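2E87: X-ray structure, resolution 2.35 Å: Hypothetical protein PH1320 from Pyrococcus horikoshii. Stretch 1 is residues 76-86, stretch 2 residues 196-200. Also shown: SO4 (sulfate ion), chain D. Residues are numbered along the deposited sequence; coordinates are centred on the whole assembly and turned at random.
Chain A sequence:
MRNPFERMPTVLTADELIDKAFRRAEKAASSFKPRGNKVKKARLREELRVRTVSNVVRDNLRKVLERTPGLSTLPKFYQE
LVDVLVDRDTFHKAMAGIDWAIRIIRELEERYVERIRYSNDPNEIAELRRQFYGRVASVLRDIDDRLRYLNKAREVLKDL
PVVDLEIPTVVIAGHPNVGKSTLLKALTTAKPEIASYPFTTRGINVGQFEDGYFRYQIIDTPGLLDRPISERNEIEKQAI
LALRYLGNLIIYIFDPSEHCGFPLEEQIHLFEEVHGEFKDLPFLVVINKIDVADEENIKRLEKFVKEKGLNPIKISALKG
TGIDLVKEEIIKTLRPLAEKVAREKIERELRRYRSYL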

ATOM      1  N   LYS A  76       6.532   3.189  -4.998  1.00 39.37           N
ATOM      2  CA  LYS A  76       5.664   4.301  -5.384  1.00 43.59           C
ATOM      3  C   LYS A  76       4.211   3.921  -5.575  1.00 40.82           C
ATOM      4  O   LYS A  76       3.321   4.685  -5.227  1.00 41.49           O
ATOM      5  N   PHE A  77       3.979   2.742  -6.132  1.00 37.49           N
ATOM      6  CA  PHE A  77       2.627   2.261  -6.366  1.00 39.42           C
ATOM      7  C   PHE A  77       1.843   2.186  -5.060  1.00 37.48           C
ATOM      8  O   PHE A  77       0.709   2.653  -4.995  1.00 36.49           O
ATOM      9  N   TYR A  78       2.444   1.600  -4.025  1.00 37.01           N
ATOM     10  CA  TYR A  78       1.772   1.503  -2.729  1.00 38.08           C
ATOM     11  C   TYR A  78       1.675   2.877  -2.054  1.00 39.11           C
ATOM     12  O   TYR A  78       0.704   3.167  -1.355  1.00 34.91           O
ATOM     13  N   GLN A  79       2.668   3.729  -2.267  1.00 37.67           N
ATOM     14  CA  GLN A  79       2.601   5.060  -1.678  1.00 38.36           C
ATOM     15  C   GLN A  79       1.367   5.744  -2.250  1.00 38.46           C
ATOM     16  O   GLN A  79       0.619   6.423  -1.553  1.00 35.85           O
ATOM     17  N   GLU A  80       1.140   5.528  -3.533  1.00 36.21           N
ATOM     18  CA  GLU A  80      -0.008   6.138  -4.179  1.00 37.21           C
ATOM     19  C   GLU A  80      -1.332   5.553  -3.649  1.00 36.41           C
ATOM     20  O   GLU A  80      -2.249   6.291  -3.288  1.00 37.01           O
ATOM     21  N   LEU A  81      -1.446   4.235  -3.572  1.00 32.53           N
ATOM     22  CA  LEU A  81      -2.689   3.680  -3.086  1.00 31.48           C
ATOM     23  C   LEU A  81      -2.900   3.912  -1.593  1.00 34.08           C
ATOM     24  O   LEU A  81      -4.035   4.036  -1.150  1.00 39.99           O
ATOM     25  N   VAL A  82      -1.823   3.965  -0.817  1.00 33.26           N
ATOM     26  CA  VAL A  82      -1.940   4.240   0.614  1.00 31.88           C
ATOM     27  C   VAL A  82      -2.585   5.628   0.768  1.00 33.46           C
ATOM     28  O   VAL A  82      -3.480   5.840   1.586  1.00 33.94           O
ATOM     29  N   ASP A  83      -2.104   6.570  -0.035  1.00 35.48           N
ATOM     30  CA  ASP A  83      -2.606   7.923  -0.018  1.00 31.61           C
ATOM     31  C   ASP A  83      -4.084   7.897  -0.393  1.00 37.35           C
ATOM     32  O   ASP A  83      -4.899   8.570   0.220  1.00 37.23           O
ATOM     33  N   VAL A  84      -4.436   7.102  -1.396  1.00 41.96           N
ATOM     34  CA  VAL A  84      -5.825   7.023  -1.823  1.00 39.19           C
ATOM     35  C   VAL A  84      -6.735   6.474  -0.744  1.00 37.67           C
ATOM     36  O   VAL A  84      -7.835   6.964  -0.551  1.00 42.13           O
ATOM     37  N   LEU A  85      -6.275   5.456  -0.038  1.00 36.69           N
ATOM     38  CA  LEU A  85      -7.093   4.819   0.984  1.00 38.79           C
ATOM     39  C   LEU A  85      -7.210   5.501   2.352  1.00 39.50           C
ATOM     40  O   LEU A  85      -8.268   5.441   2.982  1.00 44.30           O
ATOM     41  N   VAL A  86      -6.149   6.141   2.825  1.00 39.03           N
ATOM     42  CA  VAL A  86      -6.204   6.728   4.163  1.00 38.30           C
ATOM     43  C   VAL A  86      -5.619   8.120   4.271  1.00 38.30           C
ATOM     44  O   VAL A  86      -5.618   8.707   5.353  1.00 37.65           O
ATOM     45  N   SER A 196      -7.545  -7.051  -4.941  1.00 42.04           N
ATOM     46  CA  SER A 196      -8.496  -6.019  -4.575  1.00 39.97           C
ATOM     47  C   SER A 196      -7.960  -4.726  -5.138  1.00 41.92           C
ATOM     48  O   SER A 196      -6.748  -4.533  -5.192  1.00 45.92           O
ATOM     49  N   TYR A 197      -8.834  -3.844  -5.589  1.00 37.94           N
ATOM     50  CA  TYR A 197      -8.345  -2.581  -6.098  1.00 38.52           C
ATOM     51  C   TYR A 197      -9.322  -1.457  -5.792  1.00 41.11           C
ATOM     52  O   TYR A 197     -10.518  -1.569  -6.058  1.00 37.87           O
ATOM     53  N   PRO A 198      -8.822  -0.354  -5.221  1.00 41.29           N
ATOM     54  CA  PRO A 198      -9.671   0.793  -4.882  1.00 45.10           C
ATOM     55  C   PRO A 198     -10.547   1.250  -6.048  1.00 45.90           C
ATOM     56  O   PRO A 198     -10.070   1.383  -7.175  1.00 48.02           O
ATOM     57  N   PHE A 199     -11.830   1.472  -5.775  1.00 52.58           N
ATOM     58  CA  PHE A 199     -12.798   1.929  -6.783  1.00 56.92           C
ATOM     59  C   PHE A 199     -13.205   0.907  -7.843  1.00 58.86           C
ATOM     60  O   PHE A 199     -13.658   1.271  -8.931  1.00 59.33           O
ATOM     61  N   THR A 200     -13.030  -0.372  -7.544  1.00 57.79           N
ATOM     62  CA  THR A 200     -13.446  -1.389  -8.494  1.00 56.58           C
ATOM     63  C   THR A 200     -14.509  -2.208  -7.795  1.00 59.14           C
ATOM     64  O   THR A 200     -14.536  -2.305  -6.561  1.00 56.20           O
TER

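The centre of this contact is Pro198, which loses 66 Å² of surface to the helix of residues 76-86, the largest share of any residue in either stretch. Its CA-to-CB bond points toward the helix, and its ring, in the C-gamma exo pucker, meets three aliphatic side chains. The tightest of these approaches is Leu85 CD2 to Pro198 CG at 3.7 Å; Val84 CG1 lies 4.2 Å from Pro198 CB, and Leu81 CD1 lies 4.3 Å from Pro198 CD. The nearest CA atoms, those of Leu85 and Pro198, are 7.6 Å apart, and the contacts across that gap are made by side chains.

The spacing of the helical residues explains how they face one loop. Phe77, Leu81, Val84 and Leu85 recur at intervals of four, three and one, which places them along one side of a helix held by regular i to i+4 backbone bonds, such as Leu81 N to Phe77 O at 3.0 Å and Leu85 N to Leu81 O at 2.9 Å. Leu81 and Val84 direct their CA-to-CB bonds toward the loop. Leu85 starts out sideways, but its m,t rotamer (chi1 -63°, chi2 179°) brings the end of the side chain nearer. Leu81 has the same rotamer (-66°, -171°), while Val84 has chi1 at 158°, in the t well.

On the Phe199 flank, Val84 CG1 also comes within 3.7 Å of Phe199 CE1. The methyl sits at the edge of the phenyl ring, near its plane, so this is an edge contact and not packing on the ring face. Phe199 leaves its backbone sideways with chi1 at -59° (m), and its covered area is only 18 Å².

Tyr197 continues the apolar surface toward the start of the helix. With chi1 at -156° (t) and chi2 at 98°, its ring reaches Phe77, where Phe77 CZ and Tyr197 CE1 are 3.9 Å apart, and Leu81, where Leu81 CD1 and Tyr197 CE1 are 4.2 Å apart. Phe77 leaves the helix sideways, with chi1 at 171° (t), and the end of its ring comes nearer the loop. The phenol oxygen lies at the Phe77 ring edge, with Tyr197 OH 3.9 Å from Phe77 CE1, and is 4.1 Å from Leu81 CD2. These are van der Waals distances; the hydroxyl is satisfied by a hydrogen bond elsewhere in the structure.

No hydrogen bond crosses between the stretches, so the 258 Å² buried in total rests on apolar packing. Polar order is instead local. The loop makes a type II turn from Tyr197 to Thr200, with Phe199 at positive phi (71°). Thr200 OG1 donates to Tyr197 O at 2.7 Å, supplementing a weak backbone bond from Thr200 N to Tyr197 O at 3.2 Å. Farther out, Lys76 N donates to sulfate O2 at a very short 2.5 Å, with an N-H...O angle of 158°; the ion, probably from the crystallisation liquor, takes no part in the packing.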

ATOM      1  CB  LYS A  76       6.172   4.971  -6.659  1.00 42.97           C
ATOM      2  CG  LYS A  76       7.466   5.733  -6.458  1.00 61.50           C
ATOM      3  CD  LYS A  76       7.818   6.595  -7.665  1.00 70.78           C
ATOM      4  CE  LYS A  76       9.099   7.396  -7.428  1.00 69.81           C
ATOM      5  NZ  LYS A  76       9.326   8.428  -8.493  1.00 74.60           N
ATOM      6  CB  PHE A  77       2.672   0.889  -7.056  1.00 35.63           C
ATOM      7  CG  PHE A  77       1.337   0.211  -7.159  1.00 33.00           C
ATOM      8  CD1 PHE A  77       0.356   0.694  -8.023  1.00 29.82           C
ATOM      9  CD2 PHE A  77       1.056  -0.910  -6.373  1.00 28.59           C
ATOM     10  CE1 PHE A  77      -0.889   0.072  -8.108  1.00 32.62           C
ATOM     11  CE2 PHE A  77      -0.189  -1.542  -6.450  1.00 35.35           C
ATOM     12  CZ  PHE A  77      -1.167  -1.044  -7.326  1.00 31.09           C
ATOM     13  CB  TYR A  78       2.477   0.507  -1.810  1.00 33.86           C
ATOM     14  CG  TYR A  78       2.077  -0.934  -2.052  1.00 38.79           C
ATOM     15  CD1 TYR A  78       0.762  -1.262  -2.353  1.00 37.10           C
ATOM     16  CD2 TYR A  78       2.999  -1.971  -1.957  1.00 45.57           C
ATOM     17  CE1 TYR A  78       0.365  -2.558  -2.555  1.00 36.96           C
ATOM     18  CE2 TYR A  78       2.605  -3.301  -2.160  1.00 47.45           C
ATOM     19  CZ  TYR A  78       1.280  -3.578  -2.459  1.00 46.03           C
ATOM     20  OH  TYR A  78       0.846  -4.866  -2.651  1.00 47.01           O
ATOM     21  CB  GLN A  79       3.847   5.861  -2.023  1.00 34.11           C
ATOM     22  CG  GLN A  79       5.032   5.507  -1.158  1.00 38.72           C
ATOM     23  CD  GLN A  79       6.281   6.253  -1.558  1.00 45.57           C
ATOM     24  OE1 GLN A  79       6.251   7.457  -1.819  1.00 43.26           O
ATOM     25  NE2 GLN A  79       7.396   5.541  -1.604  1.00 41.69           N
ATOM     26  CB  GLU A  80       0.127   5.958  -5.692  1.00 32.60           C
ATOM     27  CG  GLU A  80      -0.489   7.040  -6.509  1.00 46.00           C
ATOM     28  CD  GLU A  80      -0.030   8.421  -6.098  1.00 45.81           C
ATOM     29  OE1 GLU A  80       1.170   8.624  -5.836  1.00 41.20           O
ATOM     30  OE2 GLU A  80      -0.883   9.320  -6.053  1.00 50.02           O
ATOM     31  CB  LEU A  81      -2.796   2.200  -3.433  1.00 36.00           C
ATOM     32  CG  LEU A  81      -2.892   1.900  -4.929  1.00 31.37           C
ATOM     33  CD1 LEU A  81      -3.210   0.454  -5.095  1.00 37.42           C
ATOM     34  CD2 LEU A  81      -3.965   2.718  -5.578  1.00 34.43           C
ATOM     35  CB  VAL A  82      -0.551   4.264   1.315  1.00 29.01           C
ATOM     36  CG1 VAL A  82      -0.641   5.011   2.659  1.00 20.27           C
ATOM     37  CG2 VAL A  82      -0.064   2.835   1.545  1.00 28.09           C
ATOM     38  CB  ASP A  83      -1.812   8.773  -1.014  1.00 35.05           C
ATOM     39  CG  ASP A  83      -2.170  10.261  -0.946  1.00 43.74           C
ATOM     40  OD1 ASP A  83      -1.832  10.981  -1.898  1.00 41.50           O
ATOM     41  OD2 ASP A  83      -2.766  10.715   0.050  1.00 41.62           O
ATOM     42  CB  VAL A  84      -5.987   6.132  -3.087  1.00 43.40           C
ATOM     43  CG1 VAL A  84      -7.411   5.616  -3.195  1.00 32.64           C
ATOM     44  CG2 VAL A  84      -5.648   6.927  -4.318  1.00 36.04           C
ATOM     45  CB  LEU A  85      -6.603   3.382   1.210  1.00 36.77           C
ATOM     46  CG  LEU A  85      -6.712   2.408   0.039  1.00 39.64           C
ATOM     47  CD1 LEU A  85      -6.159   1.052   0.432  1.00 38.46           C
ATOM     48  CD2 LEU A  85      -8.163   2.286  -0.365  1.00 41.97           C
ATOM     49  CB  VAL A  86      -5.468   5.807   5.164  1.00 35.35           C
ATOM     50  CG1 VAL A  86      -5.988   4.391   5.026  1.00 30.05           C
ATOM     51  CG2 VAL A  86      -3.961   5.812   4.901  1.00 29.92           C
ATOM     52  CB  SER A 196      -8.600  -5.902  -3.061  1.00 40.54           C
ATOM     53  OG  SER A 196      -9.266  -7.028  -2.527  1.00 48.67           O
ATOM     54  CB  TYR A 197      -8.098  -2.660  -7.595  1.00 33.88           C
ATOM     55  CG  TYR A 197      -7.086  -1.651  -8.054  1.00 33.34           C
ATOM     56  CD1 TYR A 197      -5.747  -2.006  -8.251  1.00 31.86           C
ATOM     57  CD2 TYR A 197      -7.460  -0.325  -8.274  1.00 32.54           C
ATOM     58  CE1 TYR A 197      -4.808  -1.055  -8.666  1.00 34.29           C
ATOM     59  CE2 TYR A 197      -6.544   0.623  -8.683  1.00 32.77           C
ATOM     60  CZ  TYR A 197      -5.223   0.260  -8.884  1.00 33.68           C
ATOM     61  OH  TYR A 197      -4.356   1.216  -9.347  1.00 33.54           O
ATOM     62  CB  PRO A 198      -8.657   1.845  -4.467  1.00 48.15           C
ATOM     63  CG  PRO A 198      -7.585   1.007  -3.815  1.00 49.47           C
ATOM     64  CD  PRO A 198      -7.430  -0.122  -4.797  1.00 44.26           C
ATOM     65  CB  PHE A 199     -12.296   3.207  -7.473  1.00 54.79           C
ATOM     66  CG  PHE A 199     -12.071   4.341  -6.527  1.00 60.70           C
ATOM     67  CD1 PHE A 199     -10.881   4.452  -5.828  1.00 63.77           C
ATOM     68  CD2 PHE A 199     -13.081   5.256  -6.272  1.00 64.49           C
ATOM     69  CE1 PHE A 199     -10.697   5.452  -4.884  1.00 67.87           C
ATOM     70  CE2 PHE A 199     -12.913   6.261  -5.331  1.00 65.54           C
ATOM     71  CZ  PHE A 199     -11.719   6.361  -4.632  1.00 68.45           C
ATOM     72  CB  THR A 200     -12.304  -2.340  -8.946  1.00 56.28           C
ATOM     73  OG1 THR A 200     -11.845  -3.116  -7.829  1.00 53.38           O
ATOM     74  CG2 THR A 200     -11.157  -1.550  -9.559  1.00 50.08           C
TER
HETATM   75  S   SO4 D 403       9.470   1.927  -7.044  1.00 86.31           S
HETATM   76  O1  SO4 D 403       9.025   0.500  -7.433  1.00 81.33           O
HETATM   77  O2  SO4 D 403       8.318   2.825  -6.653  1.00 85.47           O
HETATM   78  O3  SO4 D 403      10.432   1.804  -5.862  1.00 84.25           O
HETATM   79  O4  SO4 D 403      10.142   2.620  -8.239  1.00 89.09           O